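Tyrosine-protein kinase receptor torso (Bombyx mori, PDB 5AOQ) is a probable receptor tyrosine kinase that binds prothoracicotropic hormone, stimulating MAPK signalling and ERK phosphorylation, and is involved in initiating metamorphosis. Local coordinates at residues L218-I226 against H237-L247. Numbering follows the deposited sequence.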
loop_
_atom_site.group_PDB
_atom_site.type_symbol
_atom_site.label_atom_id
_atom_site.label_comp_id
_atom_site.label_asym_id
_atom_site.label_seq_id
_atom_site.Cartn_x
_atom_site.Cartn_y
_atom_site.Cartn_z
ATOM N N LEU A 218 -14.977 -10.340 -19.839
ATOM C CA LEU A 218 -16.189 -9.557 -20.052
ATOM C C LEU A 218 -17.404 -10.473 -20.115
ATOM O O LEU A 218 -17.268 -11.686 -20.277
ATOM C CB LEU A 218 -16.085 -8.728 -21.334
ATOM C CG LEU A 218 -15.060 -7.593 -21.340
ATOM C CD1 LEU A 218 -14.966 -6.979 -22.727
ATOM C CD2 LEU A 218 -15.419 -6.533 -20.310
ATOM N N VAL A 219 -18.589 -9.884 -19.983
ATOM C CA VAL A 219 -19.839 -10.634 -20.055
ATOM C C VAL A 219 -20.852 -9.923 -20.948
ATOM O O VAL A 219 -20.660 -8.766 -21.326
ATOM C CB VAL A 219 -20.443 -10.848 -18.653
ATOM C CG1 VAL A 219 -19.487 -11.649 -17.786
ATOM C CG2 VAL A 219 -20.772 -9.514 -17.998
ATOM N N LEU A 220 -21.932 -10.624 -21.278
ATOM C CA LEU A 220 -22.953 -10.092 -22.172
ATOM C C LEU A 220 -23.811 -9.019 -21.509
ATOM O O LEU A 220 -24.118 -9.099 -20.318
ATOM C CB LEU A 220 -23.853 -11.222 -22.677
ATOM C CG LEU A 220 -23.174 -12.303 -23.521
ATOM C CD1 LEU A 220 -24.129 -13.458 -23.777
ATOM C CD2 LEU A 220 -22.671 -11.725 -24.835
ATOM N N ASN A 221 -24.190 -8.018 -22.297
ATOM C CA ASN A 221 -25.110 -6.974 -21.858
ATOM C C ASN A 221 -24.623 -6.223 -20.621
ATOM O O ASN A 221 -25.410 -5.890 -19.734
ATOM C CB ASN A 221 -26.485 -7.586 -21.588
ATOM C CG ASN A 221 -27.049 -8.296 -22.800
ATOM O OD1 ASN A 221 -27.086 -7.738 -23.895
ATOM N ND2 ASN A 221 -27.472 -9.542 -22.615
ATOM N N ASP A 222 -23.321 -5.959 -20.576
ATOM C CA ASP A 222 -22.705 -5.246 -19.461
ATOM C C ASP A 222 -22.378 -3.810 -19.850
ATOM O O ASP A 222 -21.833 -3.559 -20.924
ATOM C CB ASP A 222 -21.437 -5.968 -19.002
ATOM C CG ASP A 222 -20.985 -5.537 -17.620
ATOM O OD1 ASP A 222 -21.285 -4.392 -17.226
ATOM O OD2 ASP A 222 -20.331 -6.344 -16.927
ATOM N N GLU A 223 -22.716 -2.874 -18.969
ATOM C CA GLU A 223 -22.453 -1.458 -19.204
ATOM C C GLU A 223 -21.055 -1.089 -18.706
ATOM O O GLU A 223 -20.842 -0.910 -17.506
ATOM C CB GLU A 223 -23.514 -0.598 -18.513
ATOM C CG GLU A 223 -23.489 0.868 -18.917
ATOM C CD GLU A 223 -23.826 1.075 -20.383
ATOM O OE1 GLU A 223 -24.532 0.222 -20.960
ATOM O OE2 GLU A 223 -23.383 2.093 -20.958
ATOM N N CYS A 224 -20.111 -0.975 -19.636
ATOM C CA CYS A 224 -18.710 -0.719 -19.303
ATOM C C CYS A 224 -18.283 0.726 -19.555
ATOM O O CYS A 224 -19.003 1.509 -20.178
ATOM C CB CYS A 224 -17.796 -1.641 -20.112
ATOM S SG CYS A 224 -18.037 -3.408 -19.846
ATOM N N GLU A 225 -17.089 1.055 -19.072
ATOM C CA GLU A 225 -16.478 2.354 -19.315
ATOM C C GLU A 225 -14.956 2.228 -19.343
ATOM O O GLU A 225 -14.366 1.481 -18.551
ATOM C CB GLU A 225 -16.909 3.364 -18.249
ATOM C CG GLU A 225 -16.422 4.780 -18.510
ATOM C CD GLU A 225 -16.908 5.767 -17.465
ATOM O OE1 GLU A 225 -17.478 5.324 -16.446
ATOM O OE2 GLU A 225 -16.719 6.986 -17.664
ATOM N N ILE A 226 -14.334 2.955 -20.269
ATOM C CA ILE A 226 -12.884 2.937 -20.430
ATOM C C ILE A 226 -12.336 4.361 -20.539
ATOM O O ILE A 226 -12.871 5.192 -21.275
ATOM C CB ILE A 226 -12.467 2.103 -21.676
ATOM C CG1 ILE A 226 -10.947 1.927 -21.721
ATOM C CG2 ILE A 226 -12.980 2.740 -22.969
ATOM C CD1 ILE A 226 -10.460 1.021 -22.836
ATOM N N HIS A 237 -14.676 7.067 -22.029
ATOM C CA HIS A 237 -15.448 6.449 -23.098
ATOM C C HIS A 237 -16.326 5.317 -22.580
ATOM O O HIS A 237 -15.842 4.218 -22.307
ATOM C CB HIS A 237 -14.500 5.928 -24.182
ATOM C CG HIS A 237 -15.176 5.125 -25.246
ATOM N ND1 HIS A 237 -15.878 5.701 -26.283
ATOM C CD2 HIS A 237 -15.257 3.787 -25.435
ATOM C CE1 HIS A 237 -16.362 4.752 -27.065
ATOM N NE2 HIS A 237 -15.999 3.581 -26.572
ATOM N N LYS A 238 -17.616 5.600 -22.428
ATOM C CA LYS A 238 -18.574 4.582 -22.017
ATOM C C LYS A 238 -18.891 3.662 -23.189
ATOM O O LYS A 238 -18.871 4.088 -24.345
ATOM C CB LYS A 238 -19.862 5.218 -21.490
ATOM C CG LYS A 238 -19.704 5.961 -20.174
ATOM C CD LYS A 238 -21.040 6.500 -19.688
ATOM C CE LYS A 238 -20.903 7.217 -18.354
ATOM N NZ LYS A 238 -22.202 7.763 -17.876
ATOM N N TYR A 239 -19.177 2.402 -22.885
ATOM C CA TYR A 239 -19.539 1.436 -23.916
ATOM C C TYR A 239 -20.201 0.214 -23.294
ATOM O O TYR A 239 -19.874 -0.173 -22.176
ATOM C CB TYR A 239 -18.303 1.026 -24.719
ATOM C CG TYR A 239 -17.312 0.197 -23.934
ATOM C CD1 TYR A 239 -16.332 0.804 -23.159
ATOM C CD2 TYR A 239 -17.353 -1.189 -23.965
ATOM C CE1 TYR A 239 -15.425 0.054 -22.440
ATOM C CE2 TYR A 239 -16.448 -1.948 -23.251
ATOM C CZ TYR A 239 -15.488 -1.320 -22.488
ATOM O OH TYR A 239 -14.584 -2.070 -21.773
ATOM N N LYS A 240 -21.123 -0.394 -24.034
ATOM C CA LYS A 240 -21.864 -1.554 -23.551
ATOM C C LYS A 240 -21.479 -2.795 -24.350
ATOM O O LYS A 240 -21.389 -2.748 -25.576
ATOM C CB LYS A 240 -23.370 -1.297 -23.647
ATOM C CG LYS A 240 -24.238 -2.355 -22.983
ATOM C CD LYS A 240 -25.715 -2.022 -23.132
ATOM C CE LYS A 240 -26.599 -3.038 -22.425
ATOM N NZ LYS A 240 -26.368 -3.056 -20.955
ATOM N N THR A 241 -21.256 -3.905 -23.654
ATOM C CA THR A 241 -20.917 -5.160 -24.316
ATOM C C THR A 241 -22.138 -5.715 -25.045
ATOM O O THR A 241 -23.254 -5.641 -24.534
ATOM C CB THR A 241 -20.395 -6.210 -23.318
ATOM O OG1 THR A 241 -21.376 -6.442 -22.301
ATOM C CG2 THR A 241 -19.098 -5.740 -22.673
ATOM N N PRO A 242 -21.929 -6.274 -26.249
ATOM C CA PRO A 242 -23.057 -6.682 -27.095
ATOM C C PRO A 242 -23.892 -7.808 -26.494
ATOM O O PRO A 242 -23.452 -8.486 -25.564
ATOM C CB PRO A 242 -22.374 -7.148 -28.384
ATOM C CG PRO A 242 -21.018 -7.575 -27.958
ATOM C CD PRO A 242 -20.635 -6.644 -26.847
ATOM N N SER A 243 -25.092 -7.994 -27.033
ATOM C CA SER A 243 -25.970 -9.080 -26.618
ATOM C C SER A 243 -25.586 -10.366 -27.339
ATOM O O SER A 243 -24.664 -10.377 -28.154
ATOM C CB SER A 243 -27.429 -8.727 -26.902
ATOM O OG SER A 243 -27.783 -7.490 -26.306
ATOM N N CYS A 244 -26.298 -11.447 -27.039
ATOM C CA CYS A 244 -25.987 -12.746 -27.621
ATOM C C CYS A 244 -26.395 -12.803 -29.091
ATOM O O CYS A 244 -25.703 -13.411 -29.909
ATOM C CB CYS A 244 -26.687 -13.859 -26.838
ATOM S SG CYS A 244 -26.247 -15.542 -27.340
ATOM N N PHE A 245 -27.514 -12.168 -29.428
ATOM C CA PHE A 245 -28.003 -12.176 -30.803
ATOM C C PHE A 245 -27.099 -11.341 -31.710
ATOM O O PHE A 245 -27.168 -11.451 -32.935
ATOM C CB PHE A 245 -29.451 -11.675 -30.870
ATOM C CG PHE A 245 -29.615 -10.209 -30.584
ATOM C CD1 PHE A 245 -29.832 -9.761 -29.291
ATOM C CD2 PHE A 245 -29.581 -9.279 -31.612
ATOM C CE1 PHE A 245 -29.994 -8.412 -29.026
ATOM C CE2 PHE A 245 -29.742 -7.930 -31.354
ATOM C CZ PHE A 245 -29.950 -7.497 -30.059
ATOM N N GLU A 246 -26.253 -10.512 -31.104
ATOM C CA GLU A 246 -25.311 -9.685 -31.854
ATOM C C GLU A 246 -24.017 -10.447 -32.145
ATOM O O GLU A 246 -23.271 -10.090 -33.056
ATOM C CB GLU A 246 -25.003 -8.398 -31.087
ATOM C CG GLU A 246 -26.189 -7.452 -30.980
ATOM C CD GLU A 246 -25.848 -6.162 -30.260
ATOM O OE1 GLU A 246 -24.766 -5.598 -30.526
ATOM O OE2 GLU A 246 -26.663 -5.712 -29.426
ATOM N N LEU A 247 -23.763 -11.492 -31.361
ATOM C CA LEU A 247 -22.585 -12.340 -31.536
ATOM C C LEU A 247 -22.991 -13.673 -32.167
ATOM O O LEU A 247 -23.553 -14.526 -31.480
ATOM C CB LEU A 247 -21.888 -12.577 -30.194
ATOM C CG LEU A 247 -21.442 -11.318 -29.447
ATOM C CD1 LEU A 247 -20.886 -11.683 -28.083
ATOM C CD2 LEU A 247 -20.411 -10.536 -30.252
#
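The ring of Y239 lies with one face under the CB of C224, 3.6 Å from the ring centroid, in the antiparallel hairpin of strands 223-230 and 233-240 from the second fibronectin type III domain, the domain involved in binding the hormone. Y239 puts CG between its backbone N and carbonyl carbon (chi1 69°), which swings the ring across to the neighbouring strand; I226 CG2 meets CE1 obliquely. The C224 sulfur lies obliquely to the ring, 4.7 Å from its centroid, and is tied to C195 by a disulfide, while the phenol OH bonds to N193, so both residues of this pair reach strand 189-195. A serine in place of Y239 would probably leave N193 without its phenol partner and open a gap beneath C224 CB. Facing the other way, E223 and K240 cross at about a right angle; E223 OE1 and K240 NZ form a long salt bridge of 3.8 Å, and NZ also gives a weak hydrogen bond to N221 O. Where the strands run out, T241 takes over: N of D222 donates to its OG1 at 2.6 Å, and OG1 in turn donates to V219 O, so one hydroxyl ties down both ends of the V219-D222 loop. Farther along, L220 CD2 packs on L247 CD1, close to the C244-C250 disulfide. N221 accepts a hydrogen bond at OD1 from S243 OG, in the carbonyl plane and 2.5 Å long.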